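Local atomic coordinates of uncharacterized protein PSPTO_3016 (Pseudomonas syringae pv. tomato, PDB entry 3H9X), a protein that is of uncharacterised function but probably binds DNA, as a member of the MmcQ/YjbR family with a "double wing" DNA-binding motif. Residues A[27-32]-A[41-46]; A[61-66]-A[91-96]. All coordinates share one frame; numbering follows the deposited sequence.

In the fold
Both interactions are buried antiparallel strand pairings within one five-stranded sheet. Interaction 1 pairs the edge strand 29-32 with strand 39-47 and closes a beta hairpin. Interaction 2 pairs strand 58-65 with strand 91-95, nearer the centre of the chain, and joins segments separated by 24 residues. Strands 39-47 and 58-65 are neighbours, so the two contacts share the sheet; Leu43 packs on Ile62 between them. Their chemistry differs with place. Interaction 1 relies on a tyrosine ring over a selenomethionine and ends in two partly exposed aspartates. Interaction 2 has a buried threonine-aspartate hydrogen bond and a lysine chain lying over a tryptophan.

Interaction 1: A[27-32]-A[41-46]; sequences DYAVFR and ALLMDI
Tyr28 lays one face of its ring over the side chain of Met44, a selenomethionine. Met44 CG sits above the ring centre, 3.9 Å from the centroid and 13° off the normal, a CH-pi contact. SE stays over the same face, 4.5 Å from the centroid, in a Met-aromatic contact. The bend at chi3 (-84°) then turns CE off the Tyr28 ring toward Asp63 of strand 58-65, which Met44 touches. The ring edge meets the backbone: CE2 of Tyr28 lies 3.3 Å from Asp45 O. Past the edge, Tyr28 OH touches Ile46 CG2, and the two side chains cross at about a right angle. Asp27 and Asp45 lie side by side and point the same way, with Asp27 OD1 3.7 Å from Asp45 OD2. Arg58 forms a salt bridge with Asp45 and probably eases this repulsion. Across the strands, Ala29 N and Leu43 O bond at 2.8 Å, and Leu43 N returns a bond to Ala29 O. On the face of Ala29 and Leu43, Phe31 turns its ring edge to Leu43 CB (4.2 Å from CE1) and packs CB against Ala41 CB. The arrangement is an antiparallel beta hairpin at the edge of the sheet.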
ATOM      1  N   ASP A  27     -13.315   2.989  -3.989  1.00 49.15           N
ATOM      2  CA  ASP A  27     -11.897   3.149  -4.282  1.00 54.02           C
ATOM      3  C   ASP A  27     -10.976   2.205  -3.575  1.00 51.76           C
ATOM      4  O   ASP A  27     -10.014   1.708  -4.166  1.00 56.81           O
ATOM      5  CB  ASP A  27     -11.442   4.550  -3.954  1.00 56.64           C
ATOM      6  CG  ASP A  27     -11.896   5.521  -4.968  1.00 65.46           C
ATOM      7  OD1 ASP A  27     -11.594   6.717  -4.804  1.00 77.61           O
ATOM      8  OD2 ASP A  27     -12.554   5.075  -5.943  1.00 67.95           O
ATOM      9  N   TYR A  28     -11.235   1.989  -2.294  1.00 45.48           N
ATOM     10  CA  TYR A  28     -10.405   1.086  -1.526  1.00 37.06           C
ATOM     11  C   TYR A  28     -10.368  -0.252  -2.255  1.00 33.51           C
ATOM     12  O   TYR A  28     -11.408  -0.810  -2.580  1.00 38.14           O
ATOM     13  CB  TYR A  28     -10.976   0.922  -0.117  1.00 35.15           C
ATOM     14  CG  TYR A  28     -10.974   2.193   0.704  1.00 32.69           C
ATOM     15  CD1 TYR A  28     -11.101   2.149   2.088  1.00 34.56           C
ATOM     16  CD2 TYR A  28     -10.817   3.436   0.102  1.00 35.18           C
ATOM     17  CE1 TYR A  28     -11.065   3.319   2.852  1.00 45.20           C
ATOM     18  CE2 TYR A  28     -10.779   4.605   0.853  1.00 44.61           C
ATOM     19  CZ  TYR A  28     -10.900   4.544   2.223  1.00 47.44           C
ATOM     20  OH  TYR A  28     -10.833   5.710   2.951  1.00 47.62           O
ATOM     21  N   ALA A  29      -9.168  -0.752  -2.532  1.00 33.89           N
ATOM     22  CA  ALA A  29      -9.004  -2.018  -3.229  1.00 28.21           C
ATOM     23  C   ALA A  29      -7.917  -2.839  -2.560  1.00 32.15           C
ATOM     24  O   ALA A  29      -6.859  -2.314  -2.238  1.00 39.90           O
ATOM     25  CB  ALA A  29      -8.633  -1.769  -4.674  1.00 36.18           C
ATOM     26  N   VAL A  30      -8.177  -4.126  -2.338  1.00 33.62           N
ATOM     27  CA  VAL A  30      -7.175  -4.992  -1.718  1.00 39.92           C
ATOM     28  C   VAL A  30      -6.607  -5.977  -2.735  1.00 38.07           C
ATOM     29  O   VAL A  30      -7.248  -6.294  -3.732  1.00 34.91           O
ATOM     30  CB  VAL A  30      -7.739  -5.779  -0.468  1.00 43.25           C
ATOM     31  CG1 VAL A  30      -8.381  -4.822   0.513  1.00 40.38           C
ATOM     32  CG2 VAL A  30      -8.710  -6.844  -0.890  1.00 41.64           C
ATOM     33  N   PHE A  31      -5.384  -6.427  -2.492  1.00 43.00           N
ATOM     34  CA  PHE A  31      -4.737  -7.382  -3.376  1.00 47.54           C
ATOM     35  C   PHE A  31      -4.312  -8.568  -2.534  1.00 49.05           C
ATOM     36  O   PHE A  31      -3.518  -8.419  -1.604  1.00 51.86           O
ATOM     37  CB  PHE A  31      -3.515  -6.758  -4.052  1.00 48.82           C
ATOM     38  CG  PHE A  31      -3.858  -5.631  -4.978  1.00 54.73           C
ATOM     39  CD1 PHE A  31      -4.363  -4.436  -4.478  1.00 51.26           C
ATOM     40  CD2 PHE A  31      -3.708  -5.771  -6.354  1.00 59.35           C
ATOM     41  CE1 PHE A  31      -4.720  -3.401  -5.329  1.00 53.53           C
ATOM     42  CE2 PHE A  31      -4.062  -4.741  -7.220  1.00 57.24           C
ATOM     43  CZ  PHE A  31      -4.568  -3.552  -6.705  1.00 58.78           C
ATOM     44  N   ARG A  32      -4.849  -9.743  -2.840  1.00 50.57           N
ATOM     45  CA  ARG A  32      -4.495 -10.930  -2.077  1.00 51.78           C
ATOM     46  C   ARG A  32      -4.147 -12.113  -2.963  1.00 47.87           C
ATOM     47  O   ARG A  32      -4.246 -12.041  -4.188  1.00 40.83           O
ATOM     48  CB  ARG A  32      -5.635 -11.318  -1.145  1.00 52.04           C
ATOM     49  CG  ARG A  32      -6.890 -11.775  -1.849  1.00 56.95           C
ATOM     50  CD  ARG A  32      -7.976 -10.724  -1.776  1.00 61.96           C
ATOM     51  NE  ARG A  32      -9.226 -11.235  -2.323  1.00 64.44           N
ATOM     52  CZ  ARG A  32      -9.934 -12.218  -1.774  1.00 60.26           C
ATOM     53  NH1 ARG A  32     -11.062 -12.627  -2.341  1.00 55.73           N
ATOM     54  NH2 ARG A  32      -9.525 -12.785  -0.652  1.00 49.02           N
ATOM     55  N   ALA A  41      -1.472  -6.063  -0.175  1.00 28.57           N
ATOM     56  CA  ALA A  41      -1.531  -4.698  -0.678  1.00 31.83           C
ATOM     57  C   ALA A  41      -2.931  -4.094  -0.476  1.00 33.98           C
ATOM     58  O   ALA A  41      -3.940  -4.711  -0.833  1.00 20.54           O
ATOM     59  CB  ALA A  41      -1.171  -4.686  -2.157  1.00 22.08           C
ATOM     60  N   LEU A  42      -2.979  -2.890   0.096  1.00 38.04           N
ATOM     61  CA  LEU A  42      -4.233  -2.176   0.353  1.00 38.58           C
ATOM     62  C   LEU A  42      -4.173  -0.789  -0.297  1.00 43.44           C
ATOM     63  O   LEU A  42      -3.460   0.106   0.171  1.00 50.11           O
ATOM     64  CB  LEU A  42      -4.445  -1.994   1.857  1.00 38.09           C
ATOM     65  CG  LEU A  42      -5.852  -2.035   2.470  1.00 37.03           C
ATOM     66  CD1 LEU A  42      -5.785  -1.329   3.814  1.00 40.07           C
ATOM     67  CD2 LEU A  42      -6.890  -1.372   1.588  1.00 22.32           C
ATOM     68  N   LEU A  43      -4.932  -0.619  -1.370  1.00 38.67           N
ATOM     69  CA  LEU A  43      -4.981   0.636  -2.093  1.00 33.35           C
ATOM     70  C   LEU A  43      -6.138   1.448  -1.543  1.00 33.94           C
ATOM     71  O   LEU A  43      -7.244   0.936  -1.432  1.00 34.18           O
ATOM     72  CB  LEU A  43      -5.209   0.359  -3.577  1.00 35.45           C
ATOM     73  CG  LEU A  43      -5.392   1.554  -4.494  1.00 25.90           C
ATOM     74  CD1 LEU A  43      -4.110   2.315  -4.554  1.00 16.98           C
ATOM     75  CD2 LEU A  43      -5.820   1.090  -5.863  1.00 21.63           C
HETATM   76  N   MSE A  44      -5.880   2.705  -1.190  1.00 40.06           N
HETATM   77  CA  MSE A  44      -6.920   3.582  -0.660  1.00 38.58           C
HETATM   78  C   MSE A  44      -6.746   5.024  -1.066  1.00 39.64           C
HETATM   79  O   MSE A  44      -5.639   5.492  -1.286  1.00 41.39           O
HETATM   80  CB  MSE A  44      -6.929   3.561   0.860  1.00 40.25           C
HETATM   81  CG  MSE A  44      -7.241   2.236   1.497  1.00 53.35           C
HETATM   82 SE   MSE A  44      -7.072   2.369   3.446  1.00 70.45          SE
HETATM   83  CE  MSE A  44      -5.170   2.085   3.600  1.00 63.52           C
ATOM     84  N   ASP A  45      -7.866   5.724  -1.129  1.00 41.38           N
ATOM     85  CA  ASP A  45      -7.904   7.141  -1.440  1.00 39.09           C
ATOM     86  C   ASP A  45      -8.348   7.785  -0.130  1.00 40.04           C
ATOM     87  O   ASP A  45      -9.503   7.636   0.258  1.00 41.33           O
ATOM     88  CB  ASP A  45      -8.944   7.407  -2.517  1.00 42.60           C
ATOM     89  CG  ASP A  45      -9.172   8.881  -2.748  1.00 50.69           C
ATOM     90  OD1 ASP A  45      -8.211   9.562  -3.175  1.00 44.61           O
ATOM     91  OD2 ASP A  45     -10.309   9.351  -2.507  1.00 48.96           O
ATOM     92  N   ILE A  46      -7.449   8.491   0.549  1.00 38.70           N
ATOM     93  CA  ILE A  46      -7.794   9.090   1.841  1.00 38.96           C
ATOM     94  C   ILE A  46      -7.461  10.568   1.997  1.00 39.40           C
ATOM     95  O   ILE A  46      -6.704  11.136   1.206  1.00 38.13           O
ATOM     96  CB  ILE A  46      -7.086   8.352   3.009  1.00 37.49           C
ATOM     97  CG1 ILE A  46      -5.567   8.476   2.850  1.00 39.17           C
ATOM     98  CG2 ILE A  46      -7.506   6.896   3.033  1.00 34.03           C
ATOM     99  CD1 ILE A  46      -4.768   8.041   4.058  1.00 43.78           C
TER

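Interaction 2: A[61-66]-A[91-96]; sequences VIDLKV and WITVLL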
ATOM      1  N   VAL A  61      -2.835   6.137  -1.385  1.00 32.02           N
ATOM      2  CA  VAL A  61      -1.775   5.402  -0.699  1.00 27.23           C
ATOM      3  C   VAL A  61      -1.971   3.887  -0.803  1.00 29.40           C
ATOM      4  O   VAL A  61      -3.070   3.416  -1.065  1.00 26.42           O
ATOM      5  CB  VAL A  61      -1.711   5.835   0.822  1.00 24.31           C
ATOM      6  CG1 VAL A  61      -1.701   7.348   0.921  1.00 28.15           C
ATOM      7  CG2 VAL A  61      -2.913   5.279   1.606  1.00 11.56           C
ATOM      8  N   ILE A  62      -0.890   3.132  -0.631  1.00 28.59           N
ATOM      9  CA  ILE A  62      -0.986   1.682  -0.636  1.00 30.82           C
ATOM     10  C   ILE A  62      -0.336   1.193   0.642  1.00 31.53           C
ATOM     11  O   ILE A  62       0.688   1.726   1.083  1.00 25.27           O
ATOM     12  CB  ILE A  62      -0.259   1.004  -1.801  1.00 23.53           C
ATOM     13  CG1 ILE A  62       1.165   1.523  -1.888  1.00 30.21           C
ATOM     14  CG2 ILE A  62      -1.057   1.177  -3.078  1.00 30.91           C
ATOM     15  CD1 ILE A  62       2.044   0.732  -2.797  1.00 29.32           C
ATOM     16  N   ASP A  63      -0.952   0.184   1.248  1.00 35.31           N
ATOM     17  CA  ASP A  63      -0.434  -0.406   2.468  1.00 34.25           C
ATOM     18  C   ASP A  63       0.213  -1.714   2.096  1.00 29.29           C
ATOM     19  O   ASP A  63      -0.363  -2.521   1.363  1.00 32.85           O
ATOM     20  CB  ASP A  63      -1.556  -0.609   3.467  1.00 37.15           C
ATOM     21  CG  ASP A  63      -1.784   0.622   4.316  1.00 44.76           C
ATOM     22  OD1 ASP A  63      -1.582   1.753   3.814  1.00 48.88           O
ATOM     23  OD2 ASP A  63      -2.177   0.473   5.483  1.00 50.16           O
ATOM     24  N   LEU A  64       1.426  -1.896   2.604  1.00 22.25           N
ATOM     25  CA  LEU A  64       2.239  -3.073   2.337  1.00 31.35           C
ATOM     26  C   LEU A  64       2.728  -3.684   3.637  1.00 30.30           C
ATOM     27  O   LEU A  64       2.929  -2.979   4.615  1.00 33.98           O
ATOM     28  CB  LEU A  64       3.431  -2.668   1.457  1.00 31.51           C
ATOM     29  CG  LEU A  64       3.306  -2.761  -0.074  1.00 41.33           C
ATOM     30  CD1 LEU A  64       1.934  -2.337  -0.549  1.00 30.51           C
ATOM     31  CD2 LEU A  64       4.390  -1.907  -0.712  1.00 41.68           C
ATOM     32  N   LYS A  65       2.918  -4.997   3.658  1.00 39.73           N
ATOM     33  CA  LYS A  65       3.383  -5.665   4.873  1.00 41.26           C
ATOM     34  C   LYS A  65       4.897  -5.774   4.864  1.00 38.41           C
ATOM     35  O   LYS A  65       5.505  -6.077   3.843  1.00 36.67           O
ATOM     36  CB  LYS A  65       2.764  -7.057   4.966  1.00 50.45           C
ATOM     37  CG  LYS A  65       2.935  -7.771   6.297  1.00 56.39           C
ATOM     38  CD  LYS A  65       2.319  -9.170   6.201  1.00 61.77           C
ATOM     39  CE  LYS A  65       1.435  -9.509   7.397  1.00 63.58           C
ATOM     40  NZ  LYS A  65       2.139  -9.381   8.705  1.00 64.12           N
ATOM     41  N   VAL A  66       5.515  -5.515   6.003  1.00 39.31           N
ATOM     42  CA  VAL A  66       6.960  -5.599   6.079  1.00 35.37           C
ATOM     43  C   VAL A  66       7.347  -6.302   7.360  1.00 40.87           C
ATOM     44  O   VAL A  66       6.490  -6.620   8.187  1.00 44.60           O
ATOM     45  CB  VAL A  66       7.615  -4.199   6.046  1.00 38.06           C
ATOM     46  CG1 VAL A  66       7.160  -3.441   4.797  1.00 43.08           C
ATOM     47  CG2 VAL A  66       7.255  -3.415   7.285  1.00 35.22           C
ATOM     48  N   TRP A  91       2.556  -3.270   9.267  1.00 31.10           N
ATOM     49  CA  TRP A  91       2.240  -2.607   8.010  1.00 34.97           C
ATOM     50  C   TRP A  91       2.846  -1.220   7.861  1.00 36.25           C
ATOM     51  O   TRP A  91       3.229  -0.572   8.835  1.00 34.64           O
ATOM     52  CB  TRP A  91       0.718  -2.564   7.775  1.00 30.56           C
ATOM     53  CG  TRP A  91       0.114  -3.949   7.551  1.00 37.21           C
ATOM     54  CD1 TRP A  91      -0.110  -4.907   8.502  1.00 37.11           C
ATOM     55  CD2 TRP A  91      -0.233  -4.552   6.293  1.00 34.83           C
ATOM     56  NE1 TRP A  91      -0.562  -6.062   7.918  1.00 37.81           N
ATOM     57  CE2 TRP A  91      -0.647  -5.874   6.563  1.00 40.93           C
ATOM     58  CE3 TRP A  91      -0.227  -4.106   4.964  1.00 36.99           C
ATOM     59  CZ2 TRP A  91      -1.056  -6.754   5.553  1.00 42.41           C
ATOM     60  CZ3 TRP A  91      -0.635  -4.983   3.956  1.00 37.95           C
ATOM     61  CH2 TRP A  91      -1.041  -6.289   4.258  1.00 40.89           C
ATOM     62  N   ILE A  92       2.928  -0.798   6.602  1.00 31.68           N
ATOM     63  CA  ILE A  92       3.503   0.466   6.174  1.00 25.90           C
ATOM     64  C   ILE A  92       2.565   1.095   5.172  1.00 28.66           C
ATOM     65  O   ILE A  92       1.905   0.390   4.420  1.00 24.26           O
ATOM     66  CB  ILE A  92       4.858   0.183   5.509  1.00 29.53           C
ATOM     67  CG1 ILE A  92       5.915   0.083   6.584  1.00 38.46           C
ATOM     68  CG2 ILE A  92       5.244   1.258   4.554  1.00 34.48           C
ATOM     69  CD1 ILE A  92       6.002   1.352   7.371  1.00 48.27           C
ATOM     70  N   THR A  93       2.491   2.420   5.167  1.00 30.27           N
ATOM     71  CA  THR A  93       1.621   3.115   4.221  1.00 34.61           C
ATOM     72  C   THR A  93       2.510   3.928   3.293  1.00 31.59           C
ATOM     73  O   THR A  93       3.198   4.834   3.742  1.00 32.96           O
ATOM     74  CB  THR A  93       0.627   4.077   4.939  1.00 30.34           C
ATOM     75  OG1 THR A  93      -0.342   3.318   5.673  1.00 32.49           O
ATOM     76  CG2 THR A  93      -0.096   4.964   3.926  1.00 27.24           C
ATOM     77  N   VAL A  94       2.511   3.594   2.006  1.00 32.69           N
ATOM     78  CA  VAL A  94       3.334   4.325   1.046  1.00 33.87           C
ATOM     79  C   VAL A  94       2.460   5.287   0.258  1.00 29.27           C
ATOM     80  O   VAL A  94       1.416   4.922  -0.279  1.00 32.92           O
ATOM     81  CB  VAL A  94       4.093   3.379   0.062  1.00 26.05           C
ATOM     82  CG1 VAL A  94       4.979   4.198  -0.870  1.00 24.65           C
ATOM     83  CG2 VAL A  94       4.954   2.396   0.839  1.00 27.09           C
ATOM     84  N   LEU A  95       2.903   6.530   0.199  1.00 34.58           N
ATOM     85  CA  LEU A  95       2.161   7.553  -0.503  1.00 38.71           C
ATOM     86  C   LEU A  95       2.424   7.513  -2.016  1.00 40.57           C
ATOM     87  O   LEU A  95       3.571   7.650  -2.449  1.00 35.87           O
ATOM     88  CB  LEU A  95       2.527   8.907   0.098  1.00 36.49           C
ATOM     89  CG  LEU A  95       1.838  10.161  -0.412  1.00 43.92           C
ATOM     90  CD1 LEU A  95       2.587  10.691  -1.610  1.00 41.45           C
ATOM     91  CD2 LEU A  95       0.374   9.858  -0.728  1.00 43.88           C
ATOM     92  N   LEU A  96       1.360   7.290  -2.802  1.00 39.51           N
ATOM     93  CA  LEU A  96       1.449   7.243  -4.264  1.00 37.17           C
ATOM     94  C   LEU A  96       1.458   8.661  -4.804  1.00 37.03           C
ATOM     95  O   LEU A  96       0.871   9.556  -4.203  1.00 36.37           O
ATOM     96  CB  LEU A  96       0.267   6.490  -4.887  1.00 30.83           C
ATOM     97  CG  LEU A  96       0.133   4.991  -4.639  1.00 28.34           C
ATOM     98  CD1 LEU A  96      -0.998   4.417  -5.483  1.00 28.59           C
ATOM     99  CD2 LEU A  96       1.432   4.318  -4.981  1.00 23.33           C
TER
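Lys65 runs its side chain over one face of the Trp91 indole. CB stands over the six-membered ring, 3.8 Å from the centroid and 7° off the normal, a CH-pi contact. CG, anti to the backbone N (chi1 -169°), carries on over the indole to lie 4.1 Å from Trp91 CE2. CD follows, no nearer to the indole than CG. The chain bends at chi3, and CE comes to the pyrrole nitrogen, 4.0 Å from Trp91 NE1. NZ ends slightly farther from NE1 than CE does. Thr116 also touches this side chain. The backbone of Lys65 takes part as well, since its N also lies over the ring face, while Asp63 O approaches the ring edge.

The next pair on the same face is polar. Thr93 OG1 donates to Asp63 OD1 at 2.7 Å, coming from above the carboxylate plane, 39° out of it. Thr93 OG1 also takes a hydrogen bond from Tyr84 N, so this buried hydroxyl links strand 58-65 to the loop after strand 80-82. Further along, Val61 CB packs 3.6 Å from Thr93 CG2, and Val61 CG1 meets Leu95 CD2.

Backbone bonds in both directions join Ile62 with Val94 and Leu64 with Ile92. Side chains of these pairs lie on the other face. There Ile62 and Val94 run side by side, and Ile62 CG2 meets Leu96 CD1 at 4.0 Å.

Helix 102-115 packs on that face, through Ile109 on Ile62 and Leu108 on Leu64. Val71 of helix 71-74 touches Val66 and Ile92. Strand 39-47 flanks strand 58-65, and strand 80-82 flanks strand 91-95.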